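Local atomic coordinates of flagellar basal body rod modification protein (Helicobacter pylori 26695, PDB entry 4ZZF), a protein that is probably required for formation of the flagellar hook and may act as a scaffolding protein during hook assembly. Residues E49-V54 with N87-A92; F27-D32 with I69-D74; E11-G16 with I134-E139. One frame throughout, in Å; residues are numbered along the deposited sequence.

Overall arrangement
The three contacts sample a fragment of the hook assembly protein made of beta strands and loops, without alpha-helix. Contacts 1 and 2 both belong to the immunoglobulin-like domain and illustrate how two sheets close on each other: their centres lie about 14 Å apart and their side chains meet, I90 CG2 packing 3.5 Å from F27 CE2 and A92 CB 3.8 Å from L29 CD1. Contact 3 joins residues 11-16 to 134-139 and closes a chain loop inside which the other two are nested. Its centre is about 17 Å from each of theirs; it touches contact 1 through G16 and S15, whereas its nearest atoms to contact 2 are about 7 Å away.

Contact 1. Residues E49-V54 with N87-A92; sequences ENNELV and NYKIKA
K89 reaches from strand 86-94 to N51, and its side chain illustrates how a long lysine can bridge a strand and a neighbouring turn. CB leaves the backbone toward residues 49-54, with CG anti to the carbonyl carbon (chi1 -56°), and the chain is extended from there on. CD and CE pass 3.2 Å and 3.3 Å from N51 OD1. At the tip, NZ donates a short hydrogen bond of 2.6 Å to N51 OD1, approaching with a C=O...donor angle of 122° and tilted 20° from the carbonyl plane. The carboxylate of E49 is not in contact with the ammonium group; the opposite charges, E49 OE1 and K89 NZ 4.9 Å apart, may attract weakly without forming a salt bridge.

Residues 49-52 belong to the turn between strands 43-47 and 53-58, an antiparallel hairpin of the immunoglobulin-like domain. Strand 86-94 pairs with 43-47, and backbone bonds of K89 with L47 and of V54 with I46 tie both sides of this contact to that shared neighbour. N48 helps to shape the turn: its OD1 receives the backbone N-H groups of N50 and E52.

The E49 chain is bent at its second torsion, turning CD back; OE2 lies 3.3 Å from N87 CB. Nearer the backbone, a water joins the same two residues, accepting from E49 N and donating to N87 O at 2.9 Å; it also sits over one face of the Y88 ring, offset toward the rim. V54 CG2 meets the edge of that buried ring in its plane, 3.9 Å from Y88 CE2, while Y88 OH is hydrogen-bonded to P84 O.

Contact 2. Residues F27-D32 with I69-D74; sequences FSLFFD and INFEWD
F27 and F71 face each other as a hydrogen-bonded pair of antiparallel strands, 25-31 and 67-73, which form a two-stranded sheet that packs against the larger sheet of the immunoglobulin-like domain. Their ring planes are only 24° apart, yet the rings are slid so far past each other that they barely overlap. Over one face of the F27 ring sits F71 CB instead, in a CH-pi contact 3.8 Å from the ring centroid and offset toward the rim. With chi1 at 70°, F27 CG stands between the backbone N and the carbonyl carbon, and the ring it carries comes to lie against F71 CB. At the edge of the same ring lies W73 CB, before the indole leads away to stack edge-to-face with Y88.

The F71 ring is in turn approached by F31, the two side chains reaching tip to tip with F31 CE1 near the plane of the F71 ring at its edge. L29 crosses F71 at about a right angle and brings CB 3.9 Å from F71 CE2. I69 likewise lies across F31, its CD1 3.7 Å from F31 CD1. Together with I44, I90 and A92 of the facing sheet, these residues make an apolar layer within the sandwich.

The backbones themselves are joined by reciprocal bonds at two pairs, F27 with F71 and L29 with I69. The bond from F71 N to F27 O measures 2.7 Å and runs nearly along the C=O axis. Between these pairs, S28 and N70 form a non-hydrogen-bonded pair whose side chains turn to the other face. There, a water bridges the two residues, lying 2.8 Å from S28 OG and donating to N70 OD1 at 2.9 Å.

Contact 3. Residues E11-G16 with I134-E139; sequences ETDVSG and IDSAIE
E11 O receives two backbone N-H groups, I138 N at 2.8 Å and E139 N in a weak bond at 3.3 Å. Both residues thus face E11, the defining feature of a classic beta bulge, and the register shifts by one between E11 and T12. The backbone pairing is extended on one side by E11 N, which donates to E139 O, and on the other by D13 N, which donates to S136 O at 2.8 Å.

A side-chain bond shapes the chain as it leaves the strand: T12 OG1 accepts from V14 N, making an ST turn, and is also bonded to G109 O.

Packing fills in between. I138 CG1 lies 3.3 Å from E11 O, its chi1 of 61° placing it between the backbone N and the carbonyl carbon. T12 CB lies 3.3 Å from S136 O and 3.6 Å from S136 OG, whose own bond is to P133 O.

On the other face, E11 and E139 run side by side in the same direction, their carboxylate planes 53° apart. E11 forms salt bridges with R107 and R110 and a hydrogen bond from OE2 to Y141 OH; E139 OE2 forms a salt bridge with K146 and a hydrogen bond with S115 of the second subunit.

The pair joins residues near both chain ends in a small beta unit beside the immunoglobulin-like domain, probably the Tudor-like domain known from FlgD relatives. There M127 and L132 of strands 122-127 and 130-133 pack on T12, and through E139 the sheet continues into an antiparallel strand of the second subunit.

Contact 1. Residues E49-V54 with N87-A92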
ATOM      1  N   GLU A  49     -25.097  12.974  26.005  1.00 55.86           N
ATOM      2  CA  GLU A  49     -24.754  11.580  26.265  1.00 56.94           C
ATOM      3  C   GLU A  49     -25.960  10.650  26.199  1.00 57.49           C
ATOM      4  O   GLU A  49     -25.807   9.436  26.075  1.00 58.23           O
ATOM      5  CB  GLU A  49     -24.050  11.440  27.619  1.00 61.30           C
ATOM      6  CG  GLU A  49     -22.513  11.494  27.502  1.00 69.37           C
ATOM      7  CD  GLU A  49     -21.945  10.529  26.437  1.00 77.64           C
ATOM      8  OE1 GLU A  49     -22.261   9.313  26.488  1.00 81.70           O
ATOM      9  OE2 GLU A  49     -21.194  10.985  25.537  1.00 71.46           O
ATOM     10  N   ASN A  50     -27.156  11.216  26.250  1.00 58.45           N
ATOM     11  CA  ASN A  50     -28.354  10.399  26.144  1.00 61.77           C
ATOM     12  C   ASN A  50     -28.952  10.435  24.736  1.00 61.65           C
ATOM     13  O   ASN A  50     -30.112  10.049  24.538  1.00 59.31           O
ATOM     14  CB  ASN A  50     -29.384  10.840  27.183  1.00 62.58           C
ATOM     15  CG  ASN A  50     -28.922  10.558  28.605  1.00 67.65           C
ATOM     16  OD1 ASN A  50     -29.063   9.438  29.113  1.00 73.73           O
ATOM     17  ND2 ASN A  50     -28.346  11.569  29.247  1.00 66.54           N
ATOM     18  N   ASN A  51     -28.141  10.875  23.768  1.00 54.61           N
ATOM     19  CA  ASN A  51     -28.556  11.002  22.365  1.00 55.30           C
ATOM     20  C   ASN A  51     -29.761  11.920  22.192  1.00 56.01           C
ATOM     21  O   ASN A  51     -30.611  11.688  21.338  1.00 53.93           O
ATOM     22  CB  ASN A  51     -28.856   9.631  21.758  1.00 52.67           C
ATOM     23  CG  ASN A  51     -27.626   8.752  21.687  1.00 58.51           C
ATOM     24  OD1 ASN A  51     -26.524   9.233  21.424  1.00 60.61           O
ATOM     25  ND2 ASN A  51     -27.798   7.462  21.956  1.00 59.54           N
ATOM     26  N   GLU A  52     -29.815  12.966  23.011  1.00 54.90           N
ATOM     27  CA  GLU A  52     -30.837  13.994  22.889  1.00 53.56           C
ATOM     28  C   GLU A  52     -30.237  15.191  22.177  1.00 53.53           C
ATOM     29  O   GLU A  52     -29.159  15.667  22.550  1.00 52.60           O
ATOM     30  CB  GLU A  52     -31.379  14.396  24.266  1.00 52.52           C
ATOM     31  CG  GLU A  52     -31.944  13.223  25.056  1.00 58.65           C
ATOM     32  CD  GLU A  52     -32.363  13.600  26.476  1.00 65.72           C
ATOM     33  OE1 GLU A  52     -31.737  14.512  27.070  1.00 61.40           O
ATOM     34  OE2 GLU A  52     -33.320  12.974  26.995  1.00 64.43           O
ATOM     35  N   LEU A  53     -30.934  15.657  21.144  1.00 50.72           N
ATOM     36  CA  LEU A  53     -30.462  16.760  20.328  1.00 49.21           C
ATOM     37  C   LEU A  53     -30.333  18.045  21.131  1.00 51.85           C
ATOM     38  O   LEU A  53     -31.293  18.526  21.712  1.00 54.02           O
ATOM     39  CB  LEU A  53     -31.403  16.981  19.150  1.00 51.61           C
ATOM     40  CG  LEU A  53     -30.996  18.062  18.149  1.00 50.75           C
ATOM     41  CD1 LEU A  53     -29.704  17.665  17.504  1.00 48.08           C
ATOM     42  CD2 LEU A  53     -32.081  18.250  17.100  1.00 40.50           C
ATOM     43  N   VAL A  54     -29.141  18.614  21.143  1.00 48.81           N
ATOM     44  CA  VAL A  54     -28.901  19.839  21.883  1.00 52.82           C
ATOM     45  C   VAL A  54     -28.747  21.063  20.965  1.00 53.57           C
ATOM     46  O   VAL A  54     -29.199  22.164  21.288  1.00 55.17           O
ATOM     47  CB  VAL A  54     -27.659  19.659  22.781  1.00 50.34           C
ATOM     48  CG1 VAL A  54     -26.890  20.958  22.954  1.00 57.38           C
ATOM     49  CG2 VAL A  54     -28.087  19.089  24.114  1.00 52.77           C
ATOM     50  N   ASN A  87     -19.512  15.145  27.613  1.00 55.92           N
ATOM     51  CA  ASN A  87     -19.262  14.677  26.263  1.00 57.95           C
ATOM     52  C   ASN A  87     -20.463  14.851  25.347  1.00 51.93           C
ATOM     53  O   ASN A  87     -21.560  14.376  25.637  1.00 49.07           O
ATOM     54  CB  ASN A  87     -18.862  13.207  26.255  1.00 55.87           C
ATOM     55  CG  ASN A  87     -17.555  12.972  25.526  1.00 66.84           C
ATOM     56  OD1 ASN A  87     -16.628  13.777  25.631  1.00 70.05           O
ATOM     57  ND2 ASN A  87     -17.520  11.937  24.676  1.00 64.10           N
ATOM     58  N   TYR A  88     -20.236  15.529  24.232  1.00 48.89           N
ATOM     59  CA  TYR A  88     -21.259  15.687  23.207  1.00 46.47           C
ATOM     60  C   TYR A  88     -20.894  14.986  21.900  1.00 45.20           C
ATOM     61  O   TYR A  88     -19.804  15.184  21.353  1.00 44.84           O
ATOM     62  CB  TYR A  88     -21.505  17.168  22.975  1.00 45.49           C
ATOM     63  CG  TYR A  88     -22.260  17.764  24.122  1.00 48.00           C
ATOM     64  CD1 TYR A  88     -21.602  18.158  25.288  1.00 48.75           C
ATOM     65  CD2 TYR A  88     -23.637  17.896  24.065  1.00 48.78           C
ATOM     66  CE1 TYR A  88     -22.302  18.694  26.355  1.00 54.98           C
ATOM     67  CE2 TYR A  88     -24.348  18.425  25.121  1.00 53.64           C
ATOM     68  CZ  TYR A  88     -23.681  18.824  26.263  1.00 58.97           C
ATOM     69  OH  TYR A  88     -24.408  19.344  27.306  1.00 62.96           O
ATOM     70  N   LYS A  89     -21.812  14.156  21.418  1.00 41.92           N
ATOM     71  CA  LYS A  89     -21.680  13.503  20.113  1.00 45.06           C
ATOM     72  C   LYS A  89     -22.002  14.472  18.982  1.00 45.41           C
ATOM     73  O   LYS A  89     -23.052  15.124  18.985  1.00 42.12           O
ATOM     74  CB  LYS A  89     -22.606  12.285  20.016  1.00 44.10           C
ATOM     75  CG  LYS A  89     -22.404  11.268  21.113  1.00 51.73           C
ATOM     76  CD  LYS A  89     -23.479  10.194  21.079  1.00 54.49           C
ATOM     77  CE  LYS A  89     -23.347   9.236  22.262  1.00 65.23           C
ATOM     78  NZ  LYS A  89     -24.283   8.071  22.168  1.00 67.10           N
ATOM     79  N   ILE A  90     -21.104  14.558  18.010  1.00 41.11           N
ATOM     80  CA  ILE A  90     -21.296  15.450  16.879  1.00 41.57           C
ATOM     81  C   ILE A  90     -21.347  14.652  15.577  1.00 43.62           C
ATOM     82  O   ILE A  90     -20.440  13.855  15.290  1.00 39.39           O
ATOM     83  CB  ILE A  90     -20.184  16.507  16.803  1.00 39.63           C
ATOM     84  CG1 ILE A  90     -20.143  17.312  18.107  1.00 43.73           C
ATOM     85  CG2 ILE A  90     -20.411  17.423  15.614  1.00 39.02           C
ATOM     86  CD1 ILE A  90     -19.059  18.358  18.152  1.00 42.53           C
ATOM     87  N   LYS A  91     -22.439  14.834  14.831  1.00 37.12           N
ATOM     88  CA  LYS A  91     -22.688  14.161  13.555  1.00 38.24           C
ATOM     89  C   LYS A  91     -23.123  15.193  12.529  1.00 42.50           C
ATOM     90  O   LYS A  91     -23.385  16.348  12.874  1.00 43.90           O
ATOM     91  CB  LYS A  91     -23.778  13.100  13.662  1.00 37.79           C
ATOM     92  CG  LYS A  91     -23.694  12.221  14.870  1.00 52.22           C
ATOM     93  CD  LYS A  91     -24.682  11.068  14.783  1.00 57.87           C
ATOM     94  CE  LYS A  91     -26.115  11.543  14.655  1.00 59.17           C
ATOM     95  NZ  LYS A  91     -27.041  10.401  14.963  1.00 68.84           N
ATOM     96  N   ALA A  92     -23.230  14.773  11.274  1.00 38.03           N
ATOM     97  CA  ALA A  92     -23.701  15.662  10.227  1.00 39.50           C
ATOM     98  C   ALA A  92     -24.414  14.878   9.134  1.00 38.07           C
ATOM     99  O   ALA A  92     -24.166  13.692   8.931  1.00 36.88           O
ATOM    100  CB  ALA A  92     -22.546  16.468   9.632  1.00 33.40           C
TER
HETATM  101  O   HOH W   1     -23.585  15.172  27.619  1.00 53.27           O

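Contact 2. Residues F27-D32 with I69-D74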
ATOM      1  N   PHE A  27     -13.934  21.751  16.628  1.00 47.81           N
ATOM      2  CA  PHE A  27     -13.994  20.356  16.195  1.00 44.86           C
ATOM      3  C   PHE A  27     -13.967  20.272  14.671  1.00 44.12           C
ATOM      4  O   PHE A  27     -14.219  21.250  13.967  1.00 45.74           O
ATOM      5  CB  PHE A  27     -15.245  19.660  16.752  1.00 42.58           C
ATOM      6  CG  PHE A  27     -16.529  20.135  16.130  1.00 45.37           C
ATOM      7  CD1 PHE A  27     -17.209  21.221  16.658  1.00 47.34           C
ATOM      8  CD2 PHE A  27     -17.053  19.505  15.009  1.00 39.79           C
ATOM      9  CE1 PHE A  27     -18.387  21.662  16.080  1.00 47.36           C
ATOM     10  CE2 PHE A  27     -18.229  19.944  14.434  1.00 40.94           C
ATOM     11  CZ  PHE A  27     -18.896  21.016  14.961  1.00 39.14           C
ATOM     12  N   SER A  28     -13.668  19.084  14.171  1.00 45.00           N
ATOM     13  CA  SER A  28     -13.494  18.867  12.747  1.00 43.67           C
ATOM     14  C   SER A  28     -14.367  17.697  12.244  1.00 41.10           C
ATOM     15  O   SER A  28     -14.569  16.695  12.948  1.00 37.48           O
ATOM     16  CB  SER A  28     -12.007  18.636  12.463  1.00 44.27           C
ATOM     17  OG  SER A  28     -11.804  17.795  11.350  1.00 49.18           O
ATOM     18  N   LEU A  29     -14.925  17.866  11.046  1.00 36.99           N
ATOM     19  CA  LEU A  29     -15.727  16.838  10.394  1.00 37.39           C
ATOM     20  C   LEU A  29     -15.179  16.551   9.005  1.00 39.55           C
ATOM     21  O   LEU A  29     -14.771  17.469   8.282  1.00 40.10           O
ATOM     22  CB  LEU A  29     -17.192  17.266  10.284  1.00 35.12           C
ATOM     23  CG  LEU A  29     -17.969  17.307  11.589  1.00 41.55           C
ATOM     24  CD1 LEU A  29     -19.399  17.791  11.326  1.00 36.05           C
ATOM     25  CD2 LEU A  29     -17.979  15.944  12.200  1.00 35.55           C
ATOM     26  N   PHE A  30     -15.188  15.285   8.611  1.00 36.38           N
ATOM     27  CA  PHE A  30     -14.677  14.929   7.299  1.00 34.89           C
ATOM     28  C   PHE A  30     -15.817  14.684   6.318  1.00 36.08           C
ATOM     29  O   PHE A  30     -16.676  13.827   6.566  1.00 36.03           O
ATOM     30  CB  PHE A  30     -13.780  13.698   7.397  1.00 35.85           C
ATOM     31  CG  PHE A  30     -13.202  13.257   6.084  1.00 37.92           C
ATOM     32  CD1 PHE A  30     -12.020  13.799   5.618  1.00 36.13           C
ATOM     33  CD2 PHE A  30     -13.847  12.289   5.311  1.00 37.70           C
ATOM     34  CE1 PHE A  30     -11.485  13.380   4.405  1.00 39.09           C
ATOM     35  CE2 PHE A  30     -13.320  11.875   4.107  1.00 37.51           C
ATOM     36  CZ  PHE A  30     -12.132  12.422   3.654  1.00 34.18           C
ATOM     37  N   PHE A  31     -15.817  15.428   5.207  1.00 32.72           N
ATOM     38  CA  PHE A  31     -16.823  15.236   4.166  1.00 37.23           C
ATOM     39  C   PHE A  31     -16.227  14.518   2.951  1.00 39.17           C
ATOM     40  O   PHE A  31     -15.351  15.042   2.263  1.00 37.78           O
ATOM     41  CB  PHE A  31     -17.454  16.583   3.785  1.00 33.61           C
ATOM     42  CG  PHE A  31     -18.225  17.208   4.918  1.00 37.65           C
ATOM     43  CD1 PHE A  31     -17.569  17.968   5.888  1.00 34.58           C
ATOM     44  CD2 PHE A  31     -19.588  16.977   5.056  1.00 31.68           C
ATOM     45  CE1 PHE A  31     -18.262  18.522   6.954  1.00 35.32           C
ATOM     46  CE2 PHE A  31     -20.294  17.525   6.117  1.00 36.79           C
ATOM     47  CZ  PHE A  31     -19.628  18.300   7.079  1.00 36.71           C
ATOM     48  N   ASP A  32     -16.715  13.302   2.720  1.00 34.21           N
ATOM     49  CA  ASP A  32     -16.229  12.426   1.655  1.00 42.07           C
ATOM     50  C   ASP A  32     -16.478  12.971   0.249  1.00 44.23           C
ATOM     51  O   ASP A  32     -15.767  12.625  -0.690  1.00 46.57           O
ATOM     52  CB  ASP A  32     -16.891  11.056   1.805  1.00 34.37           C
ATOM     53  CG  ASP A  32     -16.753  10.511   3.220  1.00 39.44           C
ATOM     54  OD1 ASP A  32     -17.445  11.019   4.134  1.00 36.50           O
ATOM     55  OD2 ASP A  32     -15.928   9.602   3.427  1.00 34.28           O
ATOM     56  N   ILE A  69     -13.268  19.911   7.530  1.00 41.72           N
ATOM     57  CA  ILE A  69     -13.666  21.297   7.748  1.00 43.31           C
ATOM     58  C   ILE A  69     -13.712  21.562   9.256  1.00 44.26           C
ATOM     59  O   ILE A  69     -14.209  20.728  10.016  1.00 42.91           O
ATOM     60  CB  ILE A  69     -15.035  21.600   7.097  1.00 40.17           C
ATOM     61  CG1 ILE A  69     -15.000  21.254   5.608  1.00 44.68           C
ATOM     62  CG2 ILE A  69     -15.418  23.075   7.263  1.00 42.72           C
ATOM     63  CD1 ILE A  69     -16.359  21.354   4.920  1.00 39.57           C
ATOM     64  N   ASN A  70     -13.183  22.703   9.696  1.00 43.58           N
ATOM     65  CA  ASN A  70     -13.183  23.025  11.126  1.00 43.18           C
ATOM     66  C   ASN A  70     -14.373  23.880  11.523  1.00 41.17           C
ATOM     67  O   ASN A  70     -14.745  24.815  10.828  1.00 41.23           O
ATOM     68  CB  ASN A  70     -11.893  23.728  11.529  1.00 41.64           C
ATOM     69  CG  ASN A  70     -10.675  22.939  11.137  1.00 46.96           C
ATOM     70  OD1 ASN A  70     -10.485  21.808  11.582  1.00 51.89           O
ATOM     71  ND2 ASN A  70      -9.848  23.518  10.287  1.00 49.47           N
ATOM     72  N   PHE A  71     -14.975  23.532  12.646  1.00 43.85           N
ATOM     73  CA  PHE A  71     -16.147  24.231  13.129  1.00 44.10           C
ATOM     74  C   PHE A  71     -15.939  24.653  14.571  1.00 50.48           C
ATOM     75  O   PHE A  71     -15.008  24.187  15.232  1.00 50.69           O
ATOM     76  CB  PHE A  71     -17.389  23.352  13.024  1.00 43.45           C
ATOM     77  CG  PHE A  71     -17.684  22.863  11.626  1.00 41.74           C
ATOM     78  CD1 PHE A  71     -18.468  23.614  10.767  1.00 39.58           C
ATOM     79  CD2 PHE A  71     -17.191  21.641  11.186  1.00 42.51           C
ATOM     80  CE1 PHE A  71     -18.757  23.156   9.494  1.00 41.98           C
ATOM     81  CE2 PHE A  71     -17.468  21.176   9.915  1.00 42.41           C
ATOM     82  CZ  PHE A  71     -18.251  21.936   9.065  1.00 40.64           C
ATOM     83  N   GLU A  72     -16.805  25.542  15.053  1.00 51.13           N
ATOM     84  CA  GLU A  72     -16.806  25.905  16.460  1.00 54.34           C
ATOM     85  C   GLU A  72     -18.228  25.840  16.977  1.00 56.10           C
ATOM     86  O   GLU A  72     -19.183  26.100  16.244  1.00 56.89           O
ATOM     87  CB  GLU A  72     -16.207  27.298  16.679  1.00 59.46           C
ATOM     88  CG  GLU A  72     -14.690  27.349  16.482  1.00 64.11           C
ATOM     89  CD  GLU A  72     -14.085  28.746  16.641  1.00 73.67           C
ATOM     90  OE1 GLU A  72     -14.828  29.751  16.556  1.00 69.50           O
ATOM     91  OE2 GLU A  72     -12.851  28.826  16.853  1.00 78.27           O
ATOM     92  N   TRP A  73     -18.356  25.458  18.236  1.00 51.36           N
ATOM     93  CA  TRP A  73     -19.632  25.452  18.922  1.00 52.09           C
ATOM     94  C   TRP A  73     -19.478  26.216  20.235  1.00 57.81           C
ATOM     95  O   TRP A  73     -18.551  25.927  21.000  1.00 51.78           O
ATOM     96  CB  TRP A  73     -20.075  24.026  19.180  1.00 47.88           C
ATOM     97  CG  TRP A  73     -21.299  23.903  20.012  1.00 50.73           C
ATOM     98  CD1 TRP A  73     -22.422  24.663  19.936  1.00 52.15           C
ATOM     99  CD2 TRP A  73     -21.514  22.954  21.060  1.00 48.84           C
ATOM    100  NE1 TRP A  73     -23.337  24.233  20.866  1.00 53.31           N
ATOM    101  CE2 TRP A  73     -22.807  23.188  21.563  1.00 50.20           C
ATOM    102  CE3 TRP A  73     -20.752  21.929  21.613  1.00 48.82           C
ATOM    103  CZ2 TRP A  73     -23.340  22.436  22.605  1.00 52.79           C
ATOM    104  CZ3 TRP A  73     -21.290  21.178  22.634  1.00 51.39           C
ATOM    105  CH2 TRP A  73     -22.572  21.438  23.122  1.00 51.13           C
ATOM    106  N   ASP A  74     -20.368  27.178  20.498  1.00 55.43           N
ATOM    107  CA  ASP A  74     -20.236  28.029  21.686  1.00 56.83           C
ATOM    108  C   ASP A  74     -20.734  27.337  22.944  1.00 56.87           C
ATOM    109  O   ASP A  74     -20.639  27.883  24.037  1.00 63.79           O
ATOM    110  CB  ASP A  74     -20.975  29.366  21.500  1.00 58.35           C
ATOM    111  CG  ASP A  74     -22.462  29.196  21.193  1.00 60.79           C
ATOM    112  OD1 ASP A  74     -23.035  28.127  21.487  1.00 61.80           O
ATOM    113  OD2 ASP A  74     -23.064  30.146  20.654  1.00 61.51           O
TER
HETATM  114  O   HOH W   2      -9.439  19.261  10.734  1.00 49.05           O

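Contact 3. Residues E11-G16 with I134-E139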
ATOM      1  N   GLU A  11     -12.565   4.615  10.474  1.00 32.74           N
ATOM      2  CA  GLU A  11     -13.639   4.821  11.431  1.00 37.45           C
ATOM      3  C   GLU A  11     -13.030   4.546  12.817  1.00 36.91           C
ATOM      4  O   GLU A  11     -12.432   3.498  13.009  1.00 36.75           O
ATOM      5  CB  GLU A  11     -14.826   3.873  11.162  1.00 34.81           C
ATOM      6  CG  GLU A  11     -15.439   3.937   9.768  1.00 36.64           C
ATOM      7  CD  GLU A  11     -16.400   5.105   9.606  1.00 36.61           C
ATOM      8  OE1 GLU A  11     -16.884   5.639  10.634  1.00 38.74           O
ATOM      9  OE2 GLU A  11     -16.662   5.512   8.457  1.00 33.85           O
ATOM     10  N   THR A  12     -13.143   5.468  13.765  1.00 35.71           N
ATOM     11  CA  THR A  12     -12.630   5.192  15.112  1.00 37.37           C
ATOM     12  C   THR A  12     -13.754   5.149  16.147  1.00 41.10           C
ATOM     13  O   THR A  12     -14.875   5.567  15.862  1.00 41.89           O
ATOM     14  CB  THR A  12     -11.598   6.229  15.573  1.00 35.48           C
ATOM     15  OG1 THR A  12     -12.273   7.409  16.010  1.00 37.42           O
ATOM     16  CG2 THR A  12     -10.627   6.562  14.473  1.00 35.00           C
ATOM     17  N   ASP A  13     -13.460   4.652  17.348  1.00 38.13           N
ATOM     18  CA  ASP A  13     -14.479   4.607  18.400  1.00 44.88           C
ATOM     19  C   ASP A  13     -14.586   5.937  19.170  1.00 43.14           C
ATOM     20  O   ASP A  13     -15.246   6.007  20.196  1.00 43.98           O
ATOM     21  CB  ASP A  13     -14.218   3.446  19.383  1.00 40.60           C
ATOM     22  CG  ASP A  13     -12.853   3.531  20.072  1.00 45.27           C
ATOM     23  OD1 ASP A  13     -12.285   4.632  20.187  1.00 48.95           O
ATOM     24  OD2 ASP A  13     -12.338   2.484  20.512  1.00 48.31           O
ATOM     25  N   VAL A  14     -13.930   6.981  18.678  1.00 39.04           N
ATOM     26  CA  VAL A  14     -14.108   8.323  19.232  1.00 41.77           C
ATOM     27  C   VAL A  14     -15.234   9.035  18.497  1.00 44.51           C
ATOM     28  O   VAL A  14     -15.064   9.419  17.341  1.00 46.36           O
ATOM     29  CB  VAL A  14     -12.824   9.157  19.107  1.00 42.05           C
ATOM     30  CG1 VAL A  14     -13.076  10.599  19.530  1.00 42.49           C
ATOM     31  CG2 VAL A  14     -11.700   8.516  19.915  1.00 41.03           C
ATOM     32  N   SER A  15     -16.379   9.202  19.145  1.00 43.70           N
ATOM     33  CA  SER A  15     -17.526   9.820  18.483  1.00 49.68           C
ATOM     34  C   SER A  15     -17.999  11.129  19.137  1.00 49.88           C
ATOM     35  O   SER A  15     -18.905  11.788  18.624  1.00 45.51           O
ATOM     36  CB  SER A  15     -18.691   8.833  18.444  1.00 44.84           C
ATOM     37  OG  SER A  15     -19.085   8.499  19.763  1.00 52.12           O
ATOM     38  N   GLY A  16     -17.400  11.495  20.266  1.00 48.87           N
ATOM     39  CA  GLY A  16     -17.816  12.692  20.972  1.00 47.18           C
ATOM     40  C   GLY A  16     -16.669  13.621  21.298  1.00 48.93           C
ATOM     41  O   GLY A  16     -15.519  13.222  21.263  1.00 52.46           O
ATOM     42  N   ILE A 134      -3.899   4.180  17.371  1.00 53.19           N
ATOM     43  CA  ILE A 134      -4.254   3.099  16.456  1.00 52.42           C
ATOM     44  C   ILE A 134      -5.385   2.211  16.950  1.00 52.31           C
ATOM     45  O   ILE A 134      -6.243   1.796  16.168  1.00 48.51           O
ATOM     46  CB  ILE A 134      -3.036   2.206  16.191  1.00 55.27           C
ATOM     47  CG1 ILE A 134      -2.047   2.968  15.343  1.00 56.92           C
ATOM     48  CG2 ILE A 134      -3.433   0.940  15.445  1.00 58.62           C
ATOM     49  CD1 ILE A 134      -2.575   3.250  13.996  1.00 56.39           C
ATOM     50  N   ASP A 135      -5.386   1.916  18.247  1.00 49.17           N
ATOM     51  CA  ASP A 135      -6.354   0.970  18.786  1.00 51.36           C
ATOM     52  C   ASP A 135      -7.730   1.601  18.915  1.00 48.19           C
ATOM     53  O   ASP A 135      -8.696   0.922  19.234  1.00 48.87           O
ATOM     54  CB  ASP A 135      -5.890   0.424  20.138  1.00 54.52           C
ATOM     55  CG  ASP A 135      -5.349   1.514  21.052  1.00 67.61           C
ATOM     56  OD1 ASP A 135      -6.151   2.091  21.830  1.00 70.02           O
ATOM     57  OD2 ASP A 135      -4.124   1.800  20.981  1.00 66.86           O
ATOM     58  N   SER A 136      -7.836   2.897  18.653  1.00 46.33           N
ATOM     59  CA  SER A 136      -9.158   3.500  18.609  1.00 46.01           C
ATOM     60  C   SER A 136      -9.826   3.204  17.263  1.00 41.24           C
ATOM     61  O   SER A 136     -11.015   3.412  17.107  1.00 40.91           O
ATOM     62  CB  SER A 136      -9.084   5.003  18.849  1.00 42.85           C
ATOM     63  OG  SER A 136      -8.764   5.688  17.653  1.00 43.73           O
ATOM     64  N   ALA A 137      -9.064   2.699  16.298  1.00 40.10           N
ATOM     65  CA  ALA A 137      -9.602   2.467  14.960  1.00 42.59           C
ATOM     66  C   ALA A 137     -10.370   1.154  14.882  1.00 45.08           C
ATOM     67  O   ALA A 137      -9.835   0.101  15.224  1.00 48.23           O
ATOM     68  CB  ALA A 137      -8.498   2.480  13.939  1.00 36.69           C
ATOM     69  N   ILE A 138     -11.616   1.216  14.415  1.00 39.28           N
ATOM     70  CA  ILE A 138     -12.436   0.015  14.325  1.00 42.92           C
ATOM     71  C   ILE A 138     -12.623  -0.493  12.886  1.00 46.29           C
ATOM     72  O   ILE A 138     -12.991  -1.651  12.688  1.00 46.23           O
ATOM     73  CB  ILE A 138     -13.825   0.234  14.953  1.00 40.43           C
ATOM     74  CG1 ILE A 138     -14.595   1.345  14.232  1.00 44.25           C
ATOM     75  CG2 ILE A 138     -13.699   0.509  16.455  1.00 38.84           C
ATOM     76  CD1 ILE A 138     -15.849   1.823  15.022  1.00 43.73           C
ATOM     77  N   GLU A 139     -12.365   0.356  11.892  1.00 39.98           N
ATOM     78  CA  GLU A 139     -12.528  -0.047  10.495  1.00 39.42           C
ATOM     79  C   GLU A 139     -11.708   0.818   9.550  1.00 39.08           C
ATOM     80  O   GLU A 139     -11.571   2.013   9.791  1.00 37.96           O
ATOM     81  CB  GLU A 139     -14.004   0.019  10.081  1.00 38.83           C
ATOM     82  CG  GLU A 139     -14.247  -0.696   8.778  1.00 45.80           C
ATOM     83  CD  GLU A 139     -15.681  -0.651   8.299  1.00 48.86           C
ATOM     84  OE1 GLU A 139     -16.489   0.154   8.824  1.00 51.34           O
ATOM     85  OE2 GLU A 139     -15.992  -1.448   7.386  1.00 51.39           O
TER